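Long-range contacts in sensory box/GGDEF domain protein (Colwellia psychrerythraea, PDB 3LYX), which probably senses a signal through its PAS domain, the part present here, and relays it to a GGDEF domain of the kind that makes cyclic di-GMP: residues Asp14-Ile20 and Trp32-Ser36; Met54-Asp60 and Ile82-His86; Trp93-Val99 and Leu112-Ile118. All coordinates share one frame; numbering follows the deposited sequence.

Contact 1. Residues Asp14-Ile20 and Trp32-Ser36; sequences DYVFDAI and WNKGS
Asn33 reaches across to the backbone around Asp18 and Ile20 with both ends of its amide. Asn33 ND2 donates to Asp18 O at 2.9 Å, an almost straight bond that leaves close to the amide plane, and Asn33 OD1 accepts from Ile20 N at 2.8 Å. That second donor stands above the carbonyl plane of OD1, while Ser36 N, at 3.1 Å from Asn33 OD1, comes in from the opposite face; this is a capping bond from Asn33, which holds the N-cap position of helix 34-40. CG lies between the backbone N and the carbonyl carbon (chi1 68°), which turns the amide back over the first helical turn and toward strand 19-24 at once. The Ile20 side chain crosses the amide at about a right angle, its CG1 against Asn33 ND2, and Val16 CG2 touches Asn33 ND2 at 3.5 Å.

One residue on, Lys34 N donates a hydrogen bond to Asp14 OD1, 2.8 Å away and nearly in line with the C-O bond of the carboxylate, though the angle at the hydrogen is only 139°. Lys34 CG packs against the same oxygen, but NZ of Lys34 stays 5.2 Å from Asp14 OD1, too far for direct pairing. Ser36 OG sits 2.8 Å from Ile20 O, with Ala19 CB beside it, and Ser36 CB lies over the centre of the Trp32 ring. Two waters extend the seam, joining Val16 O to Gly35 N and Phe17 O to Gly35 O.

Further out, Phe13 O also accepts from Asn33 ND2, and Asp18 turns its carboxylate to Arg116 and to backbone N-H groups of the second subunit. The buried amide of Asn33 thus has each end shared between partners, which fixes its flip, and the carboxylate at Lys34 N probably adds favourable charge at the positive end of the helix dipole.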
loop_
_atom_site.group_PDB
_atom_site.type_symbol
_atom_site.label_atom_id
_atom_site.label_comp_id
_atom_site.label_asym_id
_atom_site.label_seq_id
_atom_site.Cartn_x
_atom_site.Cartn_y
_atom_site.Cartn_z
ATOM N N ASP B 14 6.243 -3.885 0.126
ATOM C CA ASP B 14 6.290 -4.801 -1.008
ATOM C C ASP B 14 5.126 -5.775 -1.133
ATOM O O ASP B 14 5.192 -6.713 -1.927
ATOM C CB ASP B 14 7.611 -5.579 -1.034
ATOM C CG ASP B 14 8.732 -4.803 -1.720
ATOM O OD1 ASP B 14 8.469 -4.189 -2.777
ATOM O OD2 ASP B 14 9.874 -4.811 -1.210
ATOM N N TYR B 15 4.057 -5.545 -0.375
ATOM C CA TYR B 15 2.895 -6.428 -0.444
ATOM C C TYR B 15 1.624 -5.761 -0.957
ATOM O O TYR B 15 0.700 -6.442 -1.379
ATOM C CB TYR B 15 2.641 -7.064 0.921
ATOM C CG TYR B 15 3.725 -8.040 1.301
ATOM C CD1 TYR B 15 3.852 -9.255 0.633
ATOM C CD2 TYR B 15 4.637 -7.742 2.306
ATOM C CE1 TYR B 15 4.858 -10.152 0.957
ATOM C CE2 TYR B 15 5.649 -8.631 2.638
ATOM C CZ TYR B 15 5.750 -9.838 1.958
ATOM O OH TYR B 15 6.727 -10.744 2.299
ATOM N N VAL B 16 1.573 -4.434 -0.929
ATOM C CA VAL B 16 0.391 -3.729 -1.413
ATOM C C VAL B 16 0.283 -3.781 -2.942
ATOM O O VAL B 16 1.274 -4.006 -3.639
ATOM C CB VAL B 16 0.400 -2.247 -0.951
ATOM C CG1 VAL B 16 0.368 -2.174 0.576
ATOM C CG2 VAL B 16 1.649 -1.532 -1.493
ATOM N N PHE B 17 -0.924 -3.585 -3.458
ATOM C CA PHE B 17 -1.146 -3.598 -4.897
ATOM C C PHE B 17 -0.778 -2.225 -5.446
ATOM O O PHE B 17 -0.487 -2.068 -6.630
ATOM C CB PHE B 17 -2.609 -3.906 -5.205
ATOM C CG PHE B 17 -2.947 -3.856 -6.670
ATOM C CD1 PHE B 17 -2.299 -4.692 -7.580
ATOM C CD2 PHE B 17 -3.927 -2.983 -7.140
ATOM C CE1 PHE B 17 -2.625 -4.661 -8.945
ATOM C CE2 PHE B 17 -4.261 -2.942 -8.498
ATOM C CZ PHE B 17 -3.606 -3.785 -9.404
ATOM N N ASP B 18 -0.820 -1.233 -4.567
ATOM C CA ASP B 18 -0.469 0.137 -4.913
ATOM C C ASP B 18 0.979 0.218 -5.381
ATOM O O ASP B 18 1.855 -0.402 -4.794
ATOM C CB ASP B 18 -0.618 1.031 -3.684
ATOM C CG ASP B 18 -2.041 1.098 -3.186
ATOM O OD1 ASP B 18 -2.716 2.101 -3.508
ATOM O OD2 ASP B 18 -2.477 0.144 -2.484
ATOM N N ALA B 19 1.227 0.990 -6.430
ATOM C CA ALA B 19 2.593 1.171 -6.916
ATOM C C ALA B 19 3.154 2.388 -6.186
ATOM O O ALA B 19 2.708 3.525 -6.401
ATOM C CB ALA B 19 2.583 1.412 -8.412
ATOM N N ILE B 20 4.112 2.144 -5.298
ATOM C CA ILE B 20 4.744 3.215 -4.540
ATOM C C ILE B 20 6.049 3.612 -5.228
ATOM O O ILE B 20 6.866 2.754 -5.564
ATOM C CB ILE B 20 5.096 2.769 -3.097
ATOM C CG1 ILE B 20 3.847 2.237 -2.378
ATOM C CG2 ILE B 20 5.686 3.942 -2.317
ATOM C CD1 ILE B 20 2.734 3.249 -2.268
ATOM N N TRP B 32 11.249 1.808 -4.697
ATOM C CA TRP B 32 10.297 1.271 -5.662
ATOM C C TRP B 32 9.819 -0.065 -5.094
ATOM O O TRP B 32 10.647 -0.896 -4.727
ATOM C CB TRP B 32 11.099 1.092 -6.967
ATOM C CG TRP B 32 10.436 0.514 -8.175
ATOM C CD1 TRP B 32 10.388 -0.802 -8.534
ATOM C CD2 TRP B 32 9.826 1.243 -9.243
ATOM N NE1 TRP B 32 9.794 -0.937 -9.763
ATOM C CE2 TRP B 32 9.436 0.303 -10.221
ATOM C CE3 TRP B 32 9.570 2.604 -9.468
ATOM C CZ2 TRP B 32 8.806 0.677 -11.408
ATOM C CZ3 TRP B 32 8.942 2.977 -10.647
ATOM C CH2 TRP B 32 8.567 2.016 -11.603
ATOM N N ASN B 33 8.505 -0.276 -5.004
ATOM C CA ASN B 33 7.989 -1.540 -4.462
ATOM C C ASN B 33 7.525 -2.462 -5.584
ATOM O O ASN B 33 7.523 -2.074 -6.755
ATOM C CB ASN B 33 6.832 -1.280 -3.482
ATOM C CG ASN B 33 5.583 -0.746 -4.171
ATOM O OD1 ASN B 33 5.651 -0.201 -5.271
ATOM N ND2 ASN B 33 4.435 -0.888 -3.513
ATOM N N LYS B 34 7.131 -3.682 -5.228
ATOM C CA LYS B 34 6.682 -4.665 -6.211
ATOM C C LYS B 34 5.509 -4.139 -7.020
ATOM O O LYS B 34 5.402 -4.399 -8.224
ATOM C CB LYS B 34 6.279 -5.968 -5.519
ATOM C CG LYS B 34 7.367 -6.586 -4.638
ATOM C CD LYS B 34 8.611 -6.974 -5.435
ATOM C CE LYS B 34 9.686 -7.557 -4.520
ATOM N NZ LYS B 34 10.914 -7.988 -5.261
ATOM N N GLY B 35 4.626 -3.404 -6.345
ATOM C CA GLY B 35 3.471 -2.834 -7.013
ATOM C C GLY B 35 3.850 -1.997 -8.221
ATOM O O GLY B 35 3.181 -2.048 -9.251
ATOM N N SER B 36 4.923 -1.222 -8.101
ATOM C CA SER B 36 5.359 -0.383 -9.213
ATOM C C SER B 36 5.931 -1.245 -10.335
ATOM O O SER B 36 5.776 -0.925 -11.514
ATOM C CB SER B 36 6.396 0.635 -8.734
ATOM O OG SER B 36 5.811 1.563 -7.831
HETATM O O HOH W 1 4.285 -3.836 -3.379
HETATM O O HOH W 2 0.417 -3.116 -9.588
#

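Contact 2. Residues Met54-Asp60 and Ile82-His86; sequences MLHVPGD and IRMLH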
loop_
_atom_site.group_PDB
_atom_site.type_symbol
_atom_site.label_atom_id
_atom_site.label_comp_id
_atom_site.label_asym_id
_atom_site.label_seq_id
_atom_site.Cartn_x
_atom_site.Cartn_y
_atom_site.Cartn_z
ATOM N N MET B 54 11.011 9.108 -16.574
ATOM C CA MET B 54 11.149 8.040 -17.557
ATOM C C MET B 54 9.810 7.283 -17.613
ATOM O O MET B 54 9.552 6.531 -18.555
ATOM C CB MET B 54 12.327 7.107 -17.194
ATOM C CG MET B 54 11.996 5.792 -16.499
ATOM S SD MET B 54 13.465 4.697 -16.261
ATOM C CE MET B 54 13.569 4.014 -17.814
ATOM N N LEU B 55 8.948 7.529 -16.621
ATOM C CA LEU B 55 7.626 6.887 -16.544
ATOM C C LEU B 55 6.523 7.708 -17.229
ATOM O O LEU B 55 5.384 7.247 -17.371
ATOM C CB LEU B 55 7.226 6.656 -15.083
ATOM C CG LEU B 55 8.192 5.887 -14.180
ATOM C CD1 LEU B 55 7.643 5.882 -12.766
ATOM C CD2 LEU B 55 8.389 4.459 -14.697
ATOM N N HIS B 56 6.869 8.924 -17.640
ATOM C CA HIS B 56 5.932 9.820 -18.317
ATOM C C HIS B 56 6.005 9.631 -19.822
ATOM O O HIS B 56 6.987 9.099 -20.357
ATOM C CB HIS B 56 6.287 11.284 -18.041
ATOM C CG HIS B 56 6.178 11.684 -16.605
ATOM N ND1 HIS B 56 6.840 12.778 -16.092
ATOM C CD2 HIS B 56 5.473 11.152 -15.579
ATOM C CE1 HIS B 56 6.550 12.902 -14.810
ATOM N NE2 HIS B 56 5.722 11.928 -14.474
ATOM N N VAL B 57 4.959 10.076 -20.506
ATOM C CA VAL B 57 4.938 10.030 -21.955
ATOM C C VAL B 57 5.671 11.327 -22.284
ATOM O O VAL B 57 5.266 12.401 -21.840
ATOM C CB VAL B 57 3.506 10.079 -22.499
ATOM C CG1 VAL B 57 3.526 10.045 -24.024
ATOM C CG2 VAL B 57 2.721 8.907 -21.947
ATOM N N PRO B 58 6.767 11.241 -23.053
ATOM C CA PRO B 58 7.579 12.401 -23.436
ATOM C C PRO B 58 6.935 13.783 -23.356
ATOM O O PRO B 58 7.482 14.689 -22.727
ATOM C CB PRO B 58 8.031 12.037 -24.842
ATOM C CG PRO B 58 8.317 10.572 -24.682
ATOM C CD PRO B 58 7.105 10.079 -23.895
ATOM N N GLY B 59 5.774 13.949 -23.975
ATOM C CA GLY B 59 5.126 15.250 -23.952
ATOM C C GLY B 59 4.649 15.781 -22.608
ATOM O O GLY B 59 4.813 16.970 -22.310
ATOM N N ASP B 60 4.078 14.899 -21.790
ATOM C CA ASP B 60 3.512 15.270 -20.494
ATOM C C ASP B 60 4.417 15.778 -19.369
ATOM O O ASP B 60 3.982 16.583 -18.545
ATOM C CB ASP B 60 2.698 14.097 -19.939
ATOM C CG ASP B 60 1.732 13.518 -20.957
ATOM O OD1 ASP B 60 1.379 14.231 -21.922
ATOM O OD2 ASP B 60 1.315 12.349 -20.789
ATOM N N ILE B 82 -3.155 10.894 -14.895
ATOM C CA ILE B 82 -2.189 11.185 -15.942
ATOM C C ILE B 82 -1.853 9.971 -16.795
ATOM O O ILE B 82 -2.172 8.840 -16.434
ATOM C CB ILE B 82 -0.890 11.711 -15.295
ATOM C CG1 ILE B 82 -0.367 10.672 -14.290
ATOM C CG2 ILE B 82 -1.168 13.035 -14.568
ATOM C CD1 ILE B 82 0.948 11.040 -13.631
ATOM N N ARG B 83 -1.217 10.210 -17.935
ATOM C CA ARG B 83 -0.822 9.107 -18.796
ATOM C C ARG B 83 0.396 8.427 -18.181
ATOM O O ARG B 83 1.127 9.019 -17.384
ATOM C CB ARG B 83 -0.496 9.591 -20.212
ATOM C CG ARG B 83 -1.728 9.911 -21.052
ATOM C CD ARG B 83 -1.369 10.145 -22.508
ATOM N NE ARG B 83 -0.408 11.232 -22.654
ATOM C CZ ARG B 83 0.114 11.622 -23.813
ATOM N NH1 ARG B 83 -0.231 11.011 -24.938
ATOM N NH2 ARG B 83 0.983 12.627 -23.845
ATOM N N MET B 84 0.603 7.180 -18.571
ATOM C CA MET B 84 1.697 6.375 -18.062
ATOM C C MET B 84 2.388 5.705 -19.253
ATOM O O MET B 84 1.727 5.289 -20.206
ATOM C CB MET B 84 1.104 5.328 -17.116
ATOM C CG MET B 84 2.070 4.348 -16.518
ATOM S SD MET B 84 1.210 2.817 -16.116
ATOM C CE MET B 84 1.834 1.795 -17.460
ATOM N N LEU B 85 3.714 5.627 -19.210
ATOM C CA LEU B 85 4.475 4.985 -20.275
ATOM C C LEU B 85 5.115 3.729 -19.695
ATOM O O LEU B 85 6.027 3.807 -18.862
ATOM C CB LEU B 85 5.558 5.925 -20.817
ATOM C CG LEU B 85 6.497 5.308 -21.867
ATOM C CD1 LEU B 85 5.691 4.818 -23.060
ATOM C CD2 LEU B 85 7.542 6.324 -22.305
ATOM N N HIS B 86 4.616 2.572 -20.123
ATOM C CA HIS B 86 5.111 1.291 -19.634
ATOM C C HIS B 86 6.470 0.971 -20.235
ATOM O O HIS B 86 6.841 1.512 -21.270
ATOM C CB HIS B 86 4.112 0.176 -19.974
ATOM C CG HIS B 86 4.423 -1.138 -19.320
ATOM N ND1 HIS B 86 5.405 -1.988 -19.782
ATOM C CD2 HIS B 86 3.889 -1.740 -18.230
ATOM C CE1 HIS B 86 5.461 -3.056 -19.007
ATOM N NE2 HIS B 86 4.551 -2.931 -18.056
HETATM O O HOH W 3 8.639 3.966 -19.288
HETATM O O HOH W 4 3.192 8.361 -15.565
HETATM O O HOH W 5 2.851 11.079 -19.035
HETATM O O HOH W 6 -0.814 12.715 -18.786
#
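Arg83 leaves strand 78-85 toward the loop 54-60. Arg83 CB lies 3.7 Å from Val57 CG2 and also close to Asp60 OD2. Arg83 CG and CD stay near the same Asp60 OD2, more loosely, at 3.9 Å each. The chain then bends at chi3 (-58°), which turns the NE/NH2 edge of the guanidinium to the Asp60 carboxylate, the two side chains crossing at about a right angle. Arg83 NE donates to Asp60 OD2 at 2.8 Å on its syn lone pair, and Arg83 NH2 meets Asp60 OD1, also from the syn side but well out of the carboxylate plane, at 2.5 Å, a short distance whose exact value is doubtful. Two nitrogens therefore hold one oxygen each in a side-on salt bridge, with the planes turned 42° apart. Val57 sets CG1 over one face of the guanidinium, 3.6 Å from Arg83 NH2 and offset toward the rim; Arg83 NH1 only just reaches this methyl. The indole of Trp93 on the adjoining strand also packs on Arg83.

Asp60 OD2 accepts hydrogen bonds from two waters: one accepts from Val57 N and donates to Arg83 O, while the other, whose bond to OD2 is weak, accepts from Arg83 N. Beyond the arginine, Leu85 N donates to Leu55 O at 3.0 Å. CG of Leu85 stands anti to the backbone N (chi1 175°), bringing CD2 against His56 O and, at 4.1 Å, Pro58 CD. Another water spans Met54 O and Leu85 O.

The connection between helices 44-47 and 61-75 of the PAS fold is thus laid against the outermost strand 78-85, into which helix 61-75 leads on.

Contact 3. Residues Trp93-Val99 and Leu112-Ile118; sequences WIESMCV and LGINRDI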
loop_
_atom_site.group_PDB
_atom_site.type_symbol
_atom_site.label_atom_id
_atom_site.label_comp_id
_atom_site.label_asym_id
_atom_site.label_seq_id
_atom_site.Cartn_x
_atom_site.Cartn_y
_atom_site.Cartn_z
ATOM N N TRP B 93 -3.361 4.999 -18.571
ATOM C CA TRP B 93 -3.699 6.060 -17.628
ATOM C C TRP B 93 -3.668 5.504 -16.216
ATOM O O TRP B 93 -3.977 4.334 -15.994
ATOM C CB TRP B 93 -5.087 6.647 -17.911
ATOM C CG TRP B 93 -5.170 7.454 -19.164
ATOM C CD1 TRP B 93 -5.325 6.985 -20.436
ATOM C CD2 TRP B 93 -5.069 8.877 -19.270
ATOM N NE1 TRP B 93 -5.327 8.028 -21.329
ATOM C CE2 TRP B 93 -5.169 9.202 -20.640
ATOM C CE3 TRP B 93 -4.902 9.912 -18.339
ATOM C CZ2 TRP B 93 -5.105 10.518 -21.105
ATOM C CZ3 TRP B 93 -4.838 11.220 -18.801
ATOM C CH2 TRP B 93 -4.939 11.511 -20.171
ATOM N N ILE B 94 -3.290 6.351 -15.264
ATOM C CA ILE B 94 -3.216 5.953 -13.866
ATOM C C ILE B 94 -3.789 7.044 -12.978
ATOM O O ILE B 94 -3.836 8.215 -13.356
ATOM C CB ILE B 94 -1.756 5.723 -13.416
ATOM C CG1 ILE B 94 -0.926 6.979 -13.703
ATOM C CG2 ILE B 94 -1.142 4.549 -14.165
ATOM C CD1 ILE B 94 0.498 6.906 -13.194
ATOM N N GLU B 95 -4.255 6.644 -11.804
ATOM C CA GLU B 95 -4.758 7.591 -10.824
ATOM C C GLU B 95 -3.503 7.763 -9.972
ATOM O O GLU B 95 -2.934 6.779 -9.498
ATOM C CB GLU B 95 -5.893 6.979 -9.996
ATOM C CG GLU B 95 -6.201 7.763 -8.723
ATOM C CD GLU B 95 -7.523 7.362 -8.093
ATOM O OE1 GLU B 95 -7.768 6.147 -7.932
ATOM O OE2 GLU B 95 -8.316 8.268 -7.757
ATOM N N SER B 96 -3.062 8.999 -9.794
ATOM C CA SER B 96 -1.834 9.237 -9.051
ATOM C C SER B 96 -1.947 10.309 -7.969
ATOM O O SER B 96 -2.774 11.223 -8.055
ATOM C CB SER B 96 -0.716 9.596 -10.048
ATOM O OG SER B 96 0.509 9.863 -9.387
ATOM N N MET B 97 -1.105 10.178 -6.952
ATOM C CA MET B 97 -1.069 11.117 -5.840
ATOM C C MET B 97 0.390 11.321 -5.454
ATOM O O MET B 97 1.193 10.396 -5.516
ATOM C CB MET B 97 -1.844 10.550 -4.655
ATOM C CG MET B 97 -1.884 11.438 -3.427
ATOM S SD MET B 97 -2.319 10.452 -1.977
ATOM C CE MET B 97 -0.748 9.747 -1.631
ATOM N N CYS B 98 0.729 12.536 -5.051
ATOM C CA CYS B 98 2.093 12.852 -4.661
ATOM C C CYS B 98 2.107 13.784 -3.454
ATOM O O CYS B 98 1.395 14.789 -3.425
ATOM C CB CYS B 98 2.828 13.518 -5.832
ATOM S SG CYS B 98 4.600 13.824 -5.539
ATOM N N VAL B 99 2.894 13.428 -2.445
ATOM C CA VAL B 99 3.032 14.260 -1.257
ATOM C C VAL B 99 4.516 14.338 -0.934
ATOM O O VAL B 99 5.282 13.435 -1.270
ATOM C CB VAL B 99 2.248 13.702 -0.031
ATOM C CG1 VAL B 99 0.769 13.588 -0.383
ATOM C CG2 VAL B 99 2.804 12.350 0.408
ATOM N N LEU B 112 6.734 11.289 -2.250
ATOM C CA LEU B 112 6.147 9.961 -2.172
ATOM C C LEU B 112 5.029 9.913 -3.204
ATOM O O LEU B 112 4.108 10.731 -3.167
ATOM C CB LEU B 112 5.574 9.718 -0.770
ATOM C CG LEU B 112 4.846 8.389 -0.502
ATOM C CD1 LEU B 112 5.839 7.236 -0.497
ATOM C CD2 LEU B 112 4.144 8.456 0.852
ATOM N N GLY B 113 5.124 8.979 -4.141
ATOM C CA GLY B 113 4.092 8.844 -5.148
ATOM C C GLY B 113 3.322 7.538 -4.982
ATOM O O GLY B 113 3.927 6.494 -4.734
ATOM N N ILE B 114 1.997 7.605 -5.097
ATOM C CA ILE B 114 1.125 6.426 -4.993
ATOM C C ILE B 114 0.380 6.351 -6.325
ATOM O O ILE B 114 -0.215 7.336 -6.765
ATOM C CB ILE B 114 0.087 6.558 -3.833
ATOM C CG1 ILE B 114 0.796 6.597 -2.480
ATOM C CG2 ILE B 114 -0.869 5.352 -3.847
ATOM C CD1 ILE B 114 1.724 7.759 -2.303
ATOM N N ASN B 115 0.396 5.191 -6.968
ATOM C CA ASN B 115 -0.232 5.079 -8.274
ATOM C C ASN B 115 -1.078 3.816 -8.462
ATOM O O ASN B 115 -0.810 2.786 -7.845
ATOM C CB ASN B 115 0.869 5.130 -9.344
ATOM C CG ASN B 115 1.756 6.362 -9.215
ATOM O OD1 ASN B 115 1.479 7.405 -9.812
ATOM N ND2 ASN B 115 2.816 6.251 -8.422
ATOM N N ARG B 116 -2.085 3.913 -9.332
ATOM C CA ARG B 116 -2.983 2.798 -9.643
ATOM C C ARG B 116 -3.469 2.848 -11.092
ATOM O O ARG B 116 -3.943 3.880 -11.570
ATOM C CB ARG B 116 -4.211 2.803 -8.723
ATOM C CG ARG B 116 -3.967 2.265 -7.318
ATOM C CD ARG B 116 -5.225 2.407 -6.475
ATOM N NE ARG B 116 -5.611 3.807 -6.320
ATOM C CZ ARG B 116 -5.008 4.671 -5.506
ATOM N NH1 ARG B 116 -3.983 4.285 -4.755
ATOM N NH2 ARG B 116 -5.423 5.928 -5.449
ATOM N N ASP B 117 -3.364 1.718 -11.778
ATOM C CA ASP B 117 -3.796 1.614 -13.163
ATOM C C ASP B 117 -5.279 1.927 -13.296
ATOM O O ASP B 117 -6.101 1.442 -12.521
ATOM C CB ASP B 117 -3.519 0.207 -13.702
ATOM C CG ASP B 117 -4.233 -0.062 -15.010
ATOM O OD1 ASP B 117 -4.252 0.842 -15.873
ATOM O OD2 ASP B 117 -4.774 -1.177 -15.178
ATOM N N ILE B 118 -5.603 2.740 -14.295
ATOM C CA ILE B 118 -6.970 3.147 -14.557
ATOM C C ILE B 118 -7.242 3.040 -16.065
ATOM O O ILE B 118 -8.338 3.353 -16.540
ATOM C CB ILE B 118 -7.184 4.605 -14.042
ATOM C CG1 ILE B 118 -8.329 4.633 -13.036
ATOM C CG2 ILE B 118 -7.415 5.573 -15.195
ATOM C CD1 ILE B 118 -8.044 3.840 -11.792
#
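Met97 and Ile114 lie side by side on the face of the sheet they share with Val99 and Leu112, with Met97 CE only 3.2 Å from Ile114 CD1, tighter than usual for two methyl groups. The methionine extends with CG anti to its backbone N (chi1 -180°) and then bends at chi3, which carries CE across to the isoleucine. Val99 CG2 continues the row against Leu112 CB at 4.0 Å. Tyr15 of the second subunit packs on Met97, Val99 and Leu112, so this face takes part in the dimer interface.

The two strands form the antiparallel hairpin 91-102/108-117, at the heart of the PAS sheet in the strand order 2-1-5-4-3. Paired backbone bonds join Met97 with Ile114, Val99 with Leu112 and Glu95 with Arg116.

On the other face, Ser96 OG donates to Asn115 OD1 at 2.7 Å from above the carbonyl plane, and Ile94 CD1 touches the same oxygen at 3.6 Å. Asn115 ND2 bonds weakly to Ala19 O, while Leu39 and Tyr40 of helix 34-40 pack on this asparagine.

Toward the end of the pairing, Trp93 CB meets Ile118 CG2, and Ile118 N donates to Trp93 O at 2.8 Å. Glu95 OE1 lies at the edge of the Arg116 guanidinium, 3.4 Å from NH2 in a weak salt bridge with the planes 67° apart; the stronger partner of Arg116 is Asp18, which NH1 reaches.

Overall arrangement
All three contacts converge on one antiparallel sheet. Contact 1 is buried, joining strand 19-24 and the loop before it to the start of helix 34-40 through amide and carboxylate groups that satisfy backbone atoms. Contact 3 pairs two neighbouring strands, one face taking part in the dimer, with regular backbone bonds and mainly apolar side chains on that face. Contact 2, partly buried at an outer strand, depends on a salt bridge and bridging waters. Contacts 1 and 3 meet where Ala19 O faces Asn115 N and Ile20 packs on Leu112, and both reach the second subunit; contact 2 does not. Contact 2 adjoins contact 3 through Ile82 and Ile94, and contact 1 through Trp32 against Leu55.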